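Local coordinates for large adhesion protein (Lap) involved in biofilm formation (Marinobacter hydrocarbonoclasticus, PDB 6XI3) that probably forms part of the calcium-stiffened, extended stalk of a bacterial adhesin, built from tandem Ig-like domains and involved in biofilm formation, at residues 157-168 / 189-200. Sequence-based numbering, arbitrary orientation.
With CA (calcium ion), chain D; EDO (1,2-ethanediol), chain L.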
loop_
_atom_site.group_PDB
_atom_site.type_symbol
_atom_site.label_atom_id
_atom_site.label_comp_id
_atom_site.label_asym_id
_atom_site.label_seq_id
_atom_site.Cartn_x
_atom_site.Cartn_y
_atom_site.Cartn_z
ATOM N N ALA A 157 -5.026 -21.588 15.216
ATOM C CA ALA A 157 -4.537 -20.222 15.417
ATOM C C ALA A 157 -4.409 -19.590 14.032
ATOM O O ALA A 157 -3.667 -20.167 13.185
ATOM C CB ALA A 157 -3.229 -20.223 16.196
ATOM N N ILE A 158 -5.113 -18.479 13.821
ATOM C CA ILE A 158 -5.134 -17.729 12.532
ATOM C C ILE A 158 -4.571 -16.331 12.729
ATOM O O ILE A 158 -4.977 -15.602 13.702
ATOM C CB ILE A 158 -6.528 -17.703 11.898
ATOM C CG1 ILE A 158 -6.955 -19.124 11.521
ATOM C CG2 ILE A 158 -6.535 -16.781 10.682
ATOM C CD1 ILE A 158 -8.434 -19.313 11.402
ATOM N N THR A 159 -3.696 -15.971 11.795
ATOM C CA THR A 159 -3.012 -14.668 11.724
ATOM C C THR A 159 -3.295 -14.096 10.335
ATOM O O THR A 159 -3.079 -14.823 9.339
ATOM C CB THR A 159 -1.512 -14.851 11.975
ATOM O OG1 THR A 159 -1.298 -15.450 13.256
ATOM C CG2 THR A 159 -0.746 -13.558 11.993
ATOM N N MET A 160 -3.693 -12.831 10.276
ATOM C CA MET A 160 -3.790 -12.062 9.022
ATOM C C MET A 160 -2.872 -10.845 9.116
ATOM O O MET A 160 -2.973 -10.113 10.089
ATOM C CB MET A 160 -5.240 -11.675 8.776
ATOM C CG MET A 160 -6.037 -12.927 8.503
ATOM S SD MET A 160 -7.754 -12.621 8.178
ATOM C CE MET A 160 -8.312 -12.380 9.855
ATOM N N THR A 161 -1.936 -10.735 8.172
ATOM C CA THR A 161 -0.847 -9.733 8.191
ATOM C C THR A 161 -0.990 -8.896 6.917
ATOM O O THR A 161 -1.170 -9.527 5.845
ATOM C CB THR A 161 0.532 -10.394 8.302
ATOM O OG1 THR A 161 0.541 -11.190 9.480
ATOM C CG2 THR A 161 1.660 -9.389 8.369
ATOM N N ASP A 162 -0.972 -7.561 7.049
ATOM C CA ASP A 162 -1.160 -6.616 5.913
ATOM C C ASP A 162 0.199 -6.128 5.387
ATOM O O ASP A 162 1.265 -6.584 5.909
ATOM C CB ASP A 162 -2.163 -5.530 6.300
ATOM C CG ASP A 162 -1.659 -4.510 7.299
ATOM O OD1 ASP A 162 -0.451 -4.560 7.619
ATOM O OD2 ASP A 162 -2.505 -3.693 7.777
ATOM N N SER A 163 0.162 -5.222 4.404
ATOM C CA SER A 163 1.375 -4.702 3.716
ATOM C C SER A 163 2.214 -3.840 4.667
ATOM O O SER A 163 3.350 -3.563 4.302
ATOM C CB SER A 163 1.030 -3.905 2.470
ATOM O OG SER A 163 0.089 -2.893 2.776
ATOM N N ALA A 164 1.657 -3.393 5.796
ATOM C CA ALA A 164 2.346 -2.534 6.790
ATOM C C ALA A 164 2.824 -3.350 7.996
ATOM O O ALA A 164 3.367 -2.708 8.898
ATOM C CB ALA A 164 1.430 -1.411 7.230
ATOM N N GLY A 165 2.581 -4.674 8.035
ATOM C CA GLY A 165 2.839 -5.552 9.198
ATOM C C GLY A 165 1.815 -5.462 10.328
ATOM O O GLY A 165 2.003 -6.164 11.349
ATOM N N ASN A 166 0.704 -4.746 10.179
ATOM C CA ASN A 166 -0.456 -4.906 11.107
ATOM C C ASN A 166 -0.985 -6.352 11.087
ATOM O O ASN A 166 -0.916 -7.037 10.024
ATOM C CB ASN A 166 -1.627 -3.970 10.824
ATOM C CG ASN A 166 -1.209 -2.513 10.757
ATOM O OD1 ASN A 166 -0.663 -1.997 11.721
ATOM N ND2 ASN A 166 -1.444 -1.845 9.634
ATOM N N ILE A 167 -1.521 -6.798 12.225
ATOM C CA ILE A 167 -1.946 -8.207 12.428
ATOM C C ILE A 167 -3.376 -8.254 12.995
ATOM O O ILE A 167 -3.712 -7.487 13.911
ATOM C CB ILE A 167 -0.926 -8.939 13.310
ATOM C CG1 ILE A 167 0.444 -9.028 12.623
ATOM C CG2 ILE A 167 -1.477 -10.293 13.704
ATOM C CD1 ILE A 167 1.466 -9.919 13.331
ATOM N N VAL A 168 -4.204 -9.127 12.437
ATOM C CA VAL A 168 -5.470 -9.559 13.083
ATOM C C VAL A 168 -5.302 -11.024 13.481
ATOM O O VAL A 168 -4.905 -11.828 12.617
ATOM C CB VAL A 168 -6.684 -9.363 12.171
ATOM C CG1 VAL A 168 -7.877 -10.115 12.725
ATOM C CG2 VAL A 168 -6.992 -7.888 11.960
ATOM N N SER A 189 -9.044 -3.094 10.685
ATOM C CA SER A 189 -7.757 -2.640 11.270
ATOM C C SER A 189 -6.597 -2.812 10.278
ATOM O O SER A 189 -5.505 -2.316 10.575
ATOM C CB SER A 189 -7.468 -3.356 12.559
ATOM O OG SER A 189 -6.859 -4.620 12.312
ATOM N N LEU A 190 -6.794 -3.478 9.133
ATOM C CA LEU A 190 -5.677 -3.705 8.182
ATOM C C LEU A 190 -5.707 -2.628 7.096
ATOM O O LEU A 190 -6.729 -2.014 6.880
ATOM C CB LEU A 190 -5.740 -5.119 7.606
ATOM C CG LEU A 190 -5.733 -6.256 8.642
ATOM C CD1 LEU A 190 -5.817 -7.603 7.944
ATOM C CD2 LEU A 190 -4.507 -6.230 9.543
ATOM N N VAL A 191 -4.579 -2.421 6.445
ATOM C CA VAL A 191 -4.458 -1.504 5.277
ATOM C C VAL A 191 -4.452 -2.325 3.986
ATOM O O VAL A 191 -4.212 -3.545 4.057
ATOM C CB VAL A 191 -3.221 -0.598 5.431
ATOM C CG1 VAL A 191 -3.297 0.156 6.772
ATOM C CG2 VAL A 191 -1.902 -1.359 5.297
ATOM N N ASP A 192 -4.735 -1.643 2.872
ATOM C CA ASP A 192 -4.858 -2.226 1.523
ATOM C C ASP A 192 -3.508 -2.810 1.082
ATOM O O ASP A 192 -2.444 -2.405 1.588
ATOM C CB ASP A 192 -5.448 -1.207 0.550
ATOM C CG ASP A 192 -6.911 -0.929 0.811
ATOM O OD1 ASP A 192 -7.518 -1.667 1.634
ATOM O OD2 ASP A 192 -7.447 0.034 0.215
ATOM N N GLY A 193 -3.582 -3.719 0.130
ATOM C CA GLY A 193 -2.452 -4.407 -0.498
ATOM C C GLY A 193 -2.553 -5.891 -0.233
ATOM O O GLY A 193 -3.651 -6.358 0.063
ATOM N N ASP A 194 -1.442 -6.604 -0.338
ATOM C CA ASP A 194 -1.430 -8.072 -0.183
ATOM C C ASP A 194 -1.775 -8.397 1.277
ATOM O O ASP A 194 -1.298 -7.714 2.163
ATOM C CB ASP A 194 -0.098 -8.665 -0.639
ATOM C CG ASP A 194 -0.177 -10.186 -0.777
ATOM O OD1 ASP A 194 -1.103 -10.670 -1.449
ATOM O OD2 ASP A 194 0.669 -10.882 -0.196
ATOM N N LEU A 195 -2.625 -9.383 1.510
ATOM C CA LEU A 195 -2.974 -9.870 2.866
ATOM C C LEU A 195 -2.425 -11.282 2.931
ATOM O O LEU A 195 -2.684 -12.062 1.970
ATOM C CB LEU A 195 -4.490 -9.986 3.038
ATOM C CG LEU A 195 -5.282 -8.770 3.461
ATOM C CD1 LEU A 195 -6.675 -9.231 3.894
ATOM C CD2 LEU A 195 -4.580 -8.004 4.576
ATOM N N THR A 196 -1.712 -11.615 3.984
ATOM C CA THR A 196 -1.211 -12.992 4.163
ATOM C C THR A 196 -2.040 -13.639 5.269
ATOM O O THR A 196 -2.095 -13.059 6.373
ATOM C CB THR A 196 0.278 -12.986 4.503
ATOM O OG1 THR A 196 0.936 -12.551 3.326
ATOM C CG2 THR A 196 0.791 -14.351 4.894
ATOM N N VAL A 197 -2.641 -14.796 5.000
ATOM C CA VAL A 197 -3.411 -15.536 6.030
ATOM C C VAL A 197 -2.584 -16.763 6.432
ATOM O O VAL A 197 -2.291 -17.585 5.550
ATOM C CB VAL A 197 -4.832 -15.892 5.567
ATOM C CG1 VAL A 197 -5.583 -16.704 6.614
ATOM C CG2 VAL A 197 -5.632 -14.645 5.250
ATOM N N GLU A 198 -2.219 -16.860 7.710
ATOM C CA GLU A 198 -1.492 -18.025 8.256
ATOM C C GLU A 198 -2.393 -18.770 9.251
ATOM O O GLU A 198 -3.058 -18.104 10.084
ATOM C CB GLU A 198 -0.188 -17.541 8.881
ATOM C CG GLU A 198 0.587 -18.635 9.583
ATOM C CD GLU A 198 1.384 -19.529 8.651
ATOM O OE1 GLU A 198 1.917 -19.002 7.645
ATOM O OE2 GLU A 198 1.468 -20.751 8.925
ATOM N N ALA A 199 -2.415 -20.105 9.157
ATOM C CA ALA A 199 -3.207 -20.987 10.043
ATOM C C ALA A 199 -2.298 -22.098 10.546
ATOM O O ALA A 199 -1.446 -22.557 9.770
ATOM C CB ALA A 199 -4.427 -21.530 9.340
ATOM N N SER A 200 -2.447 -22.460 11.820
ATOM C CA SER A 200 -1.605 -23.472 12.484
ATOM C C SER A 200 -2.410 -24.226 13.554
ATOM O O SER A 200 -3.365 -23.701 14.157
ATOM C CB SER A 200 -0.331 -22.850 13.011
ATOM O OG SER A 200 -0.595 -21.959 14.091
HETATM CA CA CA D . -6.899 0.838 -1.961
HETATM C C1 EDO L . -7.768 1.592 7.847
HETATM O O1 EDO L . -6.767 0.678 8.281
HETATM C C2 EDO L . -9.149 1.041 7.693
HETATM O O2 EDO L . -10.091 1.397 8.670
HETATM O O HOH W 1 -1.017 -19.103 12.810
HETATM O O HOH W 2 -0.374 -13.688 8.661
HETATM O O HOH W 3 -2.088 -5.011 2.934
HETATM O O HOH W 4 -4.953 -5.410 13.880
HETATM O O HOH W 5 -6.715 2.077 -3.973
#
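Antiparallel pairing inside an Ig-like beta-sandwich domain joins Ala157-Thr161 to Thr196-Ser200, and the turn beyond the pair grips the loop that leads to an interdomain calcium ion. The two strands run antiparallel, 166° between their N-to-C directions, with axes 4.7 Å apart at closest; Ala157-Ser200, Thr159-Glu198 and Thr161-Thr196 are hydrogen-bonded pairs, and Glu198 N to Thr159 O, at 2.7 Å, is nearly straight. On the face bearing Ile158, Met160, Val197 and Ala199, Met160 and Val197 lie side by side, Met160 CG 3.7 Å from Val197 CG2. Past Thr161 the hairpin turns at Asp162-Gly165, where the buried Asp162 carboxylate ties both segments together. With chi1 at 72°, the CG of Asp162 is flanked by its own N and C, which turns OD2 to the 189-192 loop. Asp162 OD2 takes two bonds: Asn166 ND2 reaches its syn lone pair at 2.8 Å, with the acceptor in the plane of the Asn166 amide, while Val191 N comes at 2.8 Å from the anti side, 29° out of the carboxylate plane. Asp162 OD1 accepts from Ala164 N, 3.0 Å away and above that plane, closing an Asx turn; bonds to both oxygens restrain the group's rotation. Leu190 CD2 packs 3.8 Å from Val168 CG2, and Ser163 OG donates to Asp192 O at 2.8 Å. Asp192 OD2 binds calcium alongside Asp218, Asp246, Asn302 and the carbonyl O of Thr220, while its OD1 accepts from Ala219 N, so the turn is second shell to the metal. Within the four-stranded sheet, strand 155-161 lies between 167-173 and 193-202, the latter followed by 208-217, while Leu143 and Leu182 of strands 140-148 and 180-186 cover Ile158.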